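Local structure of glucuronan lyase A (Trichoderma reesei, 2ZZJ) at residues A[65-70]-A[155-160]; A[121-126]-A[166-171]. The protein probably cleaves beta-1,4-linked glucuronan within the chain, as a calcium-binding polysaccharide lyase of family 20 with a beta-jelly-roll fold. All blocks are in the same frame, centred on the assembly; numbering follows the deposited sequence.

How the contacts relate
The two contacts describe different directions through the same beta-jelly roll. Contact 1 runs within a sheet, its strand axes 4.7 Å apart, whereas contact 2 runs between the two facing sheets, with axes 9.6 Å apart. Their centres lie about 9 Å from each other. Segments 155-160 and 166-171 belong to consecutive antiparallel strands that are neighbours in the sheet, and a probable hydrogen bond from Trp171 N to Val155 O, 2.8 Å long, ties them. A second probable hydrogen bond, Glu67 OE1 to Tyr167 OH at 2.5 Å, joins side chains of the two contacts. The calcium site is separate: the side chain of Val155 is about 10 Å from that of the calcium-binding Lys33, and contact 2 lies away from the calcium site.

Contact 1 (A[65-70]-A[155-160])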
loop_
_atom_site.group_PDB
_atom_site.type_symbol
_atom_site.label_atom_id
_atom_site.label_comp_id
_atom_site.label_asym_id
_atom_site.label_seq_id
_atom_site.Cartn_x
_atom_site.Cartn_y
_atom_site.Cartn_z
ATOM N N GLY A 65 -4.995 -7.484 17.005
ATOM C CA GLY A 65 -4.965 -7.151 18.432
ATOM C C GLY A 65 -4.109 -5.964 18.827
ATOM O O GLY A 65 -3.807 -5.780 20.016
ATOM N N GLU A 66 -3.717 -5.152 17.844
ATOM C CA GLU A 66 -2.997 -3.906 18.128
ATOM C C GLU A 66 -3.521 -2.759 17.288
ATOM O O GLU A 66 -4.139 -2.979 16.243
ATOM C CB GLU A 66 -1.517 -4.088 17.883
ATOM C CG GLU A 66 -1.180 -4.420 16.466
ATOM C CD GLU A 66 0.276 -4.713 16.274
ATOM O OE1 GLU A 66 1.008 -4.773 17.281
ATOM O OE2 GLU A 66 0.712 -4.886 15.120
ATOM N N GLU A 67 -3.300 -1.539 17.775
ATOM C CA GLU A 67 -3.554 -0.331 17.003
ATOM C C GLU A 67 -2.187 0.117 16.539
ATOM O O GLU A 67 -1.201 0.001 17.300
ATOM C CB GLU A 67 -4.177 0.773 17.873
ATOM C CG GLU A 67 -4.435 2.081 17.069
ATOM C CD GLU A 67 -4.523 3.368 17.925
ATOM O OE1 GLU A 67 -5.324 4.264 17.565
ATOM O OE2 GLU A 67 -3.805 3.501 18.938
ATOM N N GLN A 68 -2.108 0.586 15.288
ATOM C CA GLN A 68 -0.863 1.182 14.777
ATOM C C GLN A 68 -1.201 2.388 13.897
ATOM O O GLN A 68 -2.288 2.443 13.326
ATOM C CB GLN A 68 -0.103 0.160 13.950
ATOM C CG GLN A 68 0.465 -1.067 14.735
ATOM C CD GLN A 68 1.726 -0.725 15.525
ATOM O OE1 GLN A 68 2.845 -0.791 15.010
ATOM N NE2 GLN A 68 1.546 -0.383 16.782
ATOM N N PHE A 69 -0.253 3.326 13.779
ATOM C CA PHE A 69 -0.323 4.394 12.777
ATOM C C PHE A 69 0.726 4.078 11.700
ATOM O O PHE A 69 1.815 3.545 12.000
ATOM C CB PHE A 69 0.023 5.754 13.393
ATOM C CG PHE A 69 -1.077 6.347 14.275
ATOM C CD1 PHE A 69 -1.902 7.362 13.800
ATOM C CD2 PHE A 69 -1.265 5.889 15.580
ATOM C CE1 PHE A 69 -2.874 7.931 14.619
ATOM C CE2 PHE A 69 -2.248 6.459 16.404
ATOM C CZ PHE A 69 -3.047 7.461 15.919
ATOM N N TYR A 70 0.404 4.432 10.456
ATOM C CA TYR A 70 1.322 4.297 9.315
ATOM C C TYR A 70 1.291 5.623 8.556
ATOM O O TYR A 70 0.221 6.203 8.381
ATOM C CB TYR A 70 0.815 3.201 8.363
ATOM C CG TYR A 70 0.627 1.891 9.094
ATOM C CD1 TYR A 70 1.676 0.950 9.174
ATOM C CD2 TYR A 70 -0.559 1.621 9.776
ATOM C CE1 TYR A 70 1.504 -0.259 9.905
ATOM C CE2 TYR A 70 -0.717 0.427 10.504
ATOM C CZ TYR A 70 0.309 -0.492 10.533
ATOM O OH TYR A 70 0.149 -1.655 11.243
ATOM N N VAL A 155 -1.742 9.225 5.999
ATOM C CA VAL A 155 -1.633 8.686 7.350
ATOM C C VAL A 155 -2.815 7.740 7.567
ATOM O O VAL A 155 -3.980 8.092 7.219
ATOM C CB VAL A 155 -1.588 9.766 8.443
ATOM C CG1 VAL A 155 -1.536 9.102 9.854
ATOM C CG2 VAL A 155 -0.386 10.728 8.256
ATOM N N LEU A 156 -2.512 6.547 8.085
ATOM C CA LEU A 156 -3.540 5.582 8.458
ATOM C C LEU A 156 -3.501 5.394 9.963
ATOM O O LEU A 156 -2.427 5.284 10.564
ATOM C CB LEU A 156 -3.310 4.218 7.794
ATOM C CG LEU A 156 -2.884 4.186 6.319
ATOM C CD1 LEU A 156 -2.552 2.740 5.897
ATOM C CD2 LEU A 156 -3.977 4.711 5.484
ATOM N N GLN A 157 -4.665 5.376 10.594
ATOM C CA GLN A 157 -4.721 4.912 11.989
ATOM C C GLN A 157 -5.643 3.716 11.999
ATOM O O GLN A 157 -6.811 3.867 11.687
ATOM C CB GLN A 157 -5.268 6.004 12.888
ATOM C CG GLN A 157 -5.461 5.530 14.334
ATOM C CD GLN A 157 -6.145 6.555 15.204
ATOM O OE1 GLN A 157 -6.596 7.594 14.727
ATOM N NE2 GLN A 157 -6.241 6.251 16.502
ATOM N N ILE A 158 -5.120 2.536 12.303
ATOM C CA ILE A 158 -5.916 1.337 12.175
ATOM C C ILE A 158 -5.810 0.527 13.452
ATOM O O ILE A 158 -4.697 0.195 13.870
ATOM C CB ILE A 158 -5.518 0.466 10.942
ATOM C CG1 ILE A 158 -5.634 1.285 9.641
ATOM C CG2 ILE A 158 -6.457 -0.767 10.816
ATOM C CD1 ILE A 158 -5.125 0.596 8.402
ATOM N N LYS A 159 -6.957 0.160 14.038
ATOM C CA LYS A 159 -6.941 -0.872 15.084
ATOM C C LYS A 159 -7.300 -2.188 14.405
ATOM O O LYS A 159 -8.413 -2.337 13.877
ATOM C CB LYS A 159 -7.926 -0.541 16.195
ATOM C CG LYS A 159 -8.044 -1.616 17.261
ATOM C CD LYS A 159 -9.141 -1.216 18.258
ATOM C CE LYS A 159 -9.438 -2.338 19.265
ATOM N NZ LYS A 159 -8.227 -2.720 20.056
ATOM N N TRP A 160 -6.336 -3.101 14.384
ATOM C CA TRP A 160 -6.448 -4.381 13.683
ATOM C C TRP A 160 -7.217 -5.360 14.587
ATOM O O TRP A 160 -6.694 -5.794 15.609
ATOM C CB TRP A 160 -5.063 -4.919 13.355
ATOM C CG TRP A 160 -4.253 -3.977 12.447
ATOM C CD1 TRP A 160 -3.178 -3.202 12.803
ATOM C CD2 TRP A 160 -4.489 -3.724 11.048
ATOM N NE1 TRP A 160 -2.725 -2.476 11.704
ATOM C CE2 TRP A 160 -3.505 -2.783 10.618
ATOM C CE3 TRP A 160 -5.445 -4.185 10.122
ATOM C CZ2 TRP A 160 -3.433 -2.325 9.294
ATOM C CZ3 TRP A 160 -5.381 -3.727 8.795
ATOM C CH2 TRP A 160 -4.390 -2.803 8.397
#
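Tyr70 and Trp160 meet rim to rim on one face of an antiparallel beta ladder in the jelly-roll sandwich, the face that also carries Gln68, Leu156 and Ile158; their planes stand 72° apart and neither ring lies over the other. Trp160 NE1 donates to Tyr70 OH at 3.0 Å, but the bond is bent (143° at the hydrogen) and the oxygen is tilted from the indole plane. Tyr70 OH is also bonded to Gly61 O, which gives the hydroxyl two polar partners. Ile158 CG2 sits 3.4 Å above the centre of the indole, covering one face.

Reciprocal N-H...O bonds join Gln68 with Ile158 (Ile158 N to Gln68 O, 3.0 Å) and Tyr70 with Leu156; Phe69-Gln157 and Glu67-Lys159 are the non-hydrogen-bonded pairs between and beside them.

On the opposite face of the sheet, Phe69 and Gln157 lie side by side and point the same way, the amide only 20° from the ring plane. Gln157 CG stands anti to its backbone N, which brings it over the phenyl face in a CH-pi contact 3.7 Å from the centroid. Val155 CG1 approaches the ring edge instead, 4.3 Å from Phe69 CD1. The 2.4 Å from Glu67 OE1 to Gln157 NE2 is too short to trust in detail. Gln157 OE1 is hydrogen-bonded to Lys169 NZ on the neighbouring strand, helping to hold the amide with CD 3.3 Å from Phe69 CZ.

Contact 2 (A[121-126]-A[166-171]); sequences SRYVNG and GYFKIW
Ser121 OG touches the rim of Phe168, 3.6 Å from CZ and in the plane of the ring, while the same hydroxyl is hydrogen-bonded to Met111 O on the adjoining strand 106-115. This places a satisfied hydroxyl within the core of the jelly-roll sandwich, where segment 121-126, on strand 118-126 of one sheet, faces segment 166-171, on strand 166-172 of the other. The axes of the two segments run nearly antiparallel but stay 9.6 Å apart, and no hydrogen bond crosses between the segments. The evidence therefore points to face-to-face sheet packing through side chains, with 176 Å² buried in all.

Phe168 contributes the largest share. Its CG stands anti to the backbone N (chi1 -177°), and the ring beyond projects into the interface, with CZ reaching Ser121 OG and also Arg122 O, at 3.7 Å. That carbonyl oxygen accepts a hydrogen bond from Thr110 OG1, again on strand 106-115, and so is not left without a polar partner. The side chain of Arg122 starts away from the interface, its NE bonded to Ser109 O.

Tyr123 supplies the other aromatic group. Its CG occupies the crowded position between the backbone N and the carbonyl carbon (chi1 52°), from which the CD2 edge of the ring meets Phe168. The tyrosine edge is turned to the face of Phe168 in an edge-to-face pair, with centroids 5.1 Å apart and planes inclined at 56°. The edge atom, Tyr123 CD2, is set 3.8 Å above the middle of the phenyl ring. At the far end of the tyrosine, OH is hydrogen-bonded to Glu180 OE1, which anchors the ring at its polar tip. Beside Phe168, Ile170 adds an apolar contact, its CD1 3.9 Å from Ser121 CB.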
loop_
_atom_site.group_PDB
_atom_site.type_symbol
_atom_site.label_atom_id
_atom_site.label_comp_id
_atom_site.label_asym_id
_atom_site.label_seq_id
_atom_site.Cartn_x
_atom_site.Cartn_y
_atom_site.Cartn_z
ATOM N N SER A 121 -9.097 2.622 -0.926
ATOM C CA SER A 121 -8.507 1.647 -0.011
ATOM C C SER A 121 -9.528 0.588 0.303
ATOM O O SER A 121 -10.638 0.622 -0.246
ATOM C CB SER A 121 -7.936 2.287 1.270
ATOM O OG SER A 121 -7.132 1.333 1.978
ATOM N N ARG A 122 -9.154 -0.362 1.149
ATOM C CA ARG A 122 -10.070 -1.432 1.542
ATOM C C ARG A 122 -9.557 -2.058 2.802
ATOM O O ARG A 122 -8.417 -1.826 3.179
ATOM C CB ARG A 122 -10.093 -2.506 0.458
ATOM C CG ARG A 122 -8.825 -3.280 0.361
ATOM C CD ARG A 122 -8.824 -4.270 -0.787
ATOM N NE ARG A 122 -8.042 -5.435 -0.421
ATOM C CZ ARG A 122 -8.032 -6.581 -1.099
ATOM N NH1 ARG A 122 -7.284 -7.591 -0.688
ATOM N NH2 ARG A 122 -8.779 -6.725 -2.199
ATOM N N TYR A 123 -10.405 -2.836 3.475
ATOM C CA TYR A 123 -9.933 -3.764 4.473
ATOM C C TYR A 123 -10.667 -5.076 4.220
ATOM O O TYR A 123 -11.681 -5.099 3.493
ATOM C CB TYR A 123 -10.178 -3.253 5.896
ATOM C CG TYR A 123 -11.605 -2.814 6.201
ATOM C CD1 TYR A 123 -12.560 -3.718 6.715
ATOM C CD2 TYR A 123 -12.001 -1.514 5.994
ATOM C CE1 TYR A 123 -13.887 -3.305 7.002
ATOM C CE2 TYR A 123 -13.311 -1.090 6.272
ATOM C CZ TYR A 123 -14.258 -1.999 6.780
ATOM O OH TYR A 123 -15.564 -1.547 7.049
ATOM N N VAL A 124 -10.137 -6.143 4.808
ATOM C CA VAL A 124 -10.652 -7.500 4.651
ATOM C C VAL A 124 -10.986 -8.066 6.020
ATOM O O VAL A 124 -10.232 -7.888 6.976
ATOM C CB VAL A 124 -9.604 -8.385 3.926
ATOM C CG1 VAL A 124 -10.081 -9.797 3.753
ATOM C CG2 VAL A 124 -9.313 -7.802 2.545
ATOM N N ASN A 125 -12.124 -8.748 6.128
ATOM C CA ASN A 125 -12.431 -9.474 7.356
ATOM C C ASN A 125 -13.119 -10.796 7.013
ATOM O O ASN A 125 -13.536 -11.023 5.870
ATOM C CB ASN A 125 -13.282 -8.624 8.313
ATOM C CG ASN A 125 -14.578 -8.180 7.688
ATOM O OD1 ASN A 125 -15.237 -8.960 6.996
ATOM N ND2 ASN A 125 -14.971 -6.930 7.930
ATOM N N GLY A 126 -13.234 -11.655 8.015
ATOM C CA GLY A 126 -13.661 -13.019 7.787
ATOM C C GLY A 126 -12.565 -13.948 8.251
ATOM O O GLY A 126 -11.791 -13.599 9.131
ATOM N N GLY A 166 -12.621 -3.049 15.747
ATOM C CA GLY A 166 -11.585 -2.337 14.991
ATOM C C GLY A 166 -12.043 -0.970 14.527
ATOM O O GLY A 166 -13.207 -0.585 14.676
ATOM N N TYR A 167 -11.109 -0.196 13.984
ATOM C CA TYR A 167 -11.477 1.031 13.324
ATOM C C TYR A 167 -10.450 1.321 12.234
ATOM O O TYR A 167 -9.370 0.728 12.230
ATOM C CB TYR A 167 -11.628 2.215 14.290
ATOM C CG TYR A 167 -10.517 2.445 15.280
ATOM C CD1 TYR A 167 -9.302 3.038 14.898
ATOM C CD2 TYR A 167 -10.714 2.151 16.632
ATOM C CE1 TYR A 167 -8.304 3.272 15.829
ATOM C CE2 TYR A 167 -9.725 2.387 17.574
ATOM C CZ TYR A 167 -8.524 2.952 17.169
ATOM O OH TYR A 167 -7.553 3.171 18.119
ATOM N N PHE A 168 -10.796 2.236 11.336
ATOM C CA PHE A 168 -10.075 2.387 10.073
ATOM C C PHE A 168 -10.202 3.848 9.671
ATOM O O PHE A 168 -11.266 4.326 9.287
ATOM C CB PHE A 168 -10.681 1.412 9.058
ATOM C CG PHE A 168 -10.004 1.391 7.696
ATOM C CD1 PHE A 168 -8.871 0.612 7.479
ATOM C CD2 PHE A 168 -10.565 2.066 6.628
ATOM C CE1 PHE A 168 -8.262 0.547 6.211
ATOM C CE2 PHE A 168 -9.965 2.001 5.353
ATOM C CZ PHE A 168 -8.803 1.258 5.164
ATOM N N LYS A 169 -9.105 4.586 9.847
ATOM C CA LYS A 169 -9.100 6.030 9.684
ATOM C C LYS A 169 -7.963 6.408 8.745
ATOM O O LYS A 169 -6.887 5.836 8.850
ATOM C CB LYS A 169 -8.891 6.702 11.049
ATOM C CG LYS A 169 -9.959 6.276 12.066
ATOM C CD LYS A 169 -9.658 6.718 13.501
ATOM C CE LYS A 169 -9.677 8.226 13.646
ATOM N NZ LYS A 169 -9.479 8.622 15.109
ATOM N N ILE A 170 -8.222 7.353 7.838
ATOM C CA ILE A 170 -7.240 7.774 6.824
ATOM C C ILE A 170 -7.246 9.300 6.681
ATOM O O ILE A 170 -8.315 9.929 6.609
ATOM C CB ILE A 170 -7.562 7.156 5.441
ATOM C CG1 ILE A 170 -7.621 5.621 5.515
ATOM C CG2 ILE A 170 -6.538 7.640 4.353
ATOM C CD1 ILE A 170 -7.947 4.899 4.183
ATOM N N TRP A 171 -6.044 9.883 6.609
ATOM C CA TRP A 171 -5.826 11.295 6.355
ATOM C C TRP A 171 -5.088 11.401 5.025
ATOM O O TRP A 171 -4.213 10.548 4.720
ATOM C CB TRP A 171 -4.921 11.924 7.420
ATOM C CG TRP A 171 -5.567 12.226 8.725
ATOM C CD1 TRP A 171 -5.980 13.463 9.178
ATOM C CD2 TRP A 171 -5.863 11.298 9.762
ATOM N NE1 TRP A 171 -6.519 13.341 10.439
ATOM C CE2 TRP A 171 -6.451 12.031 10.829
ATOM C CE3 TRP A 171 -5.658 9.924 9.919
ATOM C CZ2 TRP A 171 -6.853 11.423 12.024
ATOM C CZ3 TRP A 171 -6.053 9.313 11.135
ATOM C CH2 TRP A 171 -6.664 10.067 12.151
#